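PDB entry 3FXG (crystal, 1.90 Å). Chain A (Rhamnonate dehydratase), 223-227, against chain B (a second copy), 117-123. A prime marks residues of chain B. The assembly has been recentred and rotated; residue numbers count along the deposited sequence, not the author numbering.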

# COMPACT_ATOMS: atom_id res chain seq x y z
N CYS A 223 -6.22 30.52 5.50
CA CYS A 223 -6.96 30.43 4.24
C CYS A 223 -8.46 30.14 4.39
O CYS A 223 -9.16 29.98 3.39
CB CYS A 223 -6.29 29.39 3.34
SG CYS A 223 -4.54 29.75 2.98
N TYR A 224 -8.93 30.07 5.63
CA TYR A 224 -10.34 29.82 5.94
C TYR A 224 -11.06 28.84 4.99
O TYR A 224 -12.04 29.20 4.34
CB TYR A 224 -11.09 31.16 5.98
CG TYR A 224 -12.44 31.12 6.68
CD1 TYR A 224 -12.53 30.81 8.04
CD2 TYR A 224 -13.62 31.36 5.98
CE1 TYR A 224 -13.77 30.75 8.69
CE2 TYR A 224 -14.87 31.30 6.62
CZ TYR A 224 -14.93 30.99 7.97
OH TYR A 224 -16.16 30.89 8.59
N MSE A 225 -10.56 27.60 4.94
CA MSE A 225 -11.12 26.52 4.12
C MSE A 225 -11.59 26.94 2.72
O MSE A 225 -12.51 26.35 2.16
CB MSE A 225 -12.26 25.82 4.88
CG MSE A 225 -13.45 26.70 5.28
SE MSE A 225 -14.71 25.90 6.58
CE MSE A 225 -15.38 27.54 7.34
N SER A 226 -10.90 27.92 2.13
CA SER A 226 -11.32 28.45 0.83
C SER A 226 -10.58 28.04 -0.44
O SER A 226 -11.01 28.42 -1.53
CB SER A 226 -11.30 29.97 0.90
OG SER A 226 -9.96 30.45 0.94
N LEU A 227 -9.49 27.29 -0.33
CA LEU A 227 -8.75 26.92 -1.53
C LEU A 227 -9.02 25.48 -1.97
O LEU A 227 -10.00 24.86 -1.57
CB LEU A 227 -7.25 27.12 -1.30
CG LEU A 227 -6.85 28.43 -0.62
CD1 LEU A 227 -5.33 28.50 -0.49
CD2 LEU A 227 -7.38 29.63 -1.41
N TYR B 117 -24.71 25.15 0.92
CA TYR B 117 -23.77 24.23 1.56
C TYR B 117 -22.47 24.91 1.99
O TYR B 117 -22.05 24.78 3.14
CB TYR B 117 -23.43 23.07 0.63
CG TYR B 117 -22.58 22.00 1.29
CD1 TYR B 117 -23.16 21.00 2.07
CD2 TYR B 117 -21.19 22.02 1.19
CE1 TYR B 117 -22.38 20.03 2.72
CE2 TYR B 117 -20.40 21.07 1.84
CZ TYR B 117 -21.00 20.08 2.60
OH TYR B 117 -20.22 19.13 3.23
N ARG B 118 -21.84 25.63 1.07
CA ARG B 118 -20.59 26.29 1.40
C ARG B 118 -20.73 27.44 2.38
O ARG B 118 -19.83 27.70 3.17
CB ARG B 118 -19.88 26.74 0.11
CG ARG B 118 -19.35 25.55 -0.70
CD ARG B 118 -18.65 25.96 -1.99
NE ARG B 118 -17.34 26.56 -1.77
CZ ARG B 118 -16.23 25.89 -1.47
NH1 ARG B 118 -16.27 24.57 -1.33
NH2 ARG B 118 -15.08 26.53 -1.34
N ALA B 119 -21.88 28.12 2.36
CA ALA B 119 -22.11 29.24 3.27
C ALA B 119 -22.36 28.76 4.71
O ALA B 119 -22.17 29.52 5.66
CB ALA B 119 -23.29 30.08 2.79
N SER B 120 -22.79 27.51 4.86
CA SER B 120 -23.06 26.96 6.19
C SER B 120 -21.99 25.96 6.62
O SER B 120 -22.13 25.28 7.64
CB SER B 120 -24.45 26.30 6.22
OG SER B 120 -24.52 25.18 5.34
N MSE B 121 -20.92 25.89 5.84
CA MSE B 121 -19.83 24.98 6.13
C MSE B 121 -19.24 25.17 7.53
O MSE B 121 -18.88 24.19 8.19
CB MSE B 121 -18.74 25.18 5.07
CG MSE B 121 -17.56 24.23 5.16
SE MSE B 121 -16.49 24.40 3.55
CE MSE B 121 -17.56 23.27 2.42
N PHE B 122 -19.18 26.41 8.00
CA PHE B 122 -18.61 26.67 9.32
C PHE B 122 -19.35 26.04 10.50
O PHE B 122 -18.79 25.91 11.59
CB PHE B 122 -18.43 28.18 9.54
CG PHE B 122 -19.70 28.95 9.76
CD1 PHE B 122 -20.10 29.30 11.05
CD2 PHE B 122 -20.47 29.38 8.69
CE1 PHE B 122 -21.25 30.07 11.27
CE2 PHE B 122 -21.62 30.14 8.89
CZ PHE B 122 -22.00 30.49 10.18
N TYR B 123 -20.60 25.63 10.29
CA TYR B 123 -21.36 24.99 11.37
C TYR B 123 -22.14 23.79 10.84
O TYR B 123 -22.95 23.21 11.57
CB TYR B 123 -22.32 26.00 12.02
CG TYR B 123 -23.52 26.39 11.17
CD1 TYR B 123 -24.72 25.68 11.25
CD2 TYR B 123 -23.46 27.49 10.31
CE1 TYR B 123 -25.83 26.04 10.49
CE2 TYR B 123 -24.57 27.86 9.54
CZ TYR B 123 -25.75 27.13 9.64
OH TYR B 123 -26.84 27.49 8.87
O HOH W 1 -12.59 25.33 -0.52
O HOH W 2 -13.66 29.26 -2.11

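No direct hydrogen bond joins the two stretches; their polar link runs through two waters that meet at one nitrogen, NH2 of Arg118′. Water 1 accepts from Arg118′ NH2 at 2.9 Å. Water 1 donates to Met225 O at 2.9 Å and to Leu227 O at 2.8 Å. Water 2 accepts from Arg118′ NH2 at 3.2 Å and donates to Ser226 O at 2.8 Å. Three successive carbonyls of chain A are thus tied to one guanidinium. The direct gaps are too long for hydrogen bonds: Arg118′ NH2 lies 4.3 Å from Met225 O and 4.5 Å from Ser226 O. The waters fill that space.

The rest of the contact is largely apolar. Met225 and Met121′, both selenomethionines, point toward the opposite stretch. Met225 SE packs on Met121′ CG at 3.6 Å, and Met225 CE reaches Phe122′ CB at 3.8 Å. Met225 has the largest covered area of any residue here. Phe122′ starts toward chain A, but its ring leads away, so its CB makes the close approach. Tyr224 OH also sits 3.7 Å from Phe122′ CB.

Within chain A, Cys223 O accepts two hydrogen bonds from Ser226, from N at 3.0 Å and from OG at 2.6 Å. They close a tight turn that carries Met225.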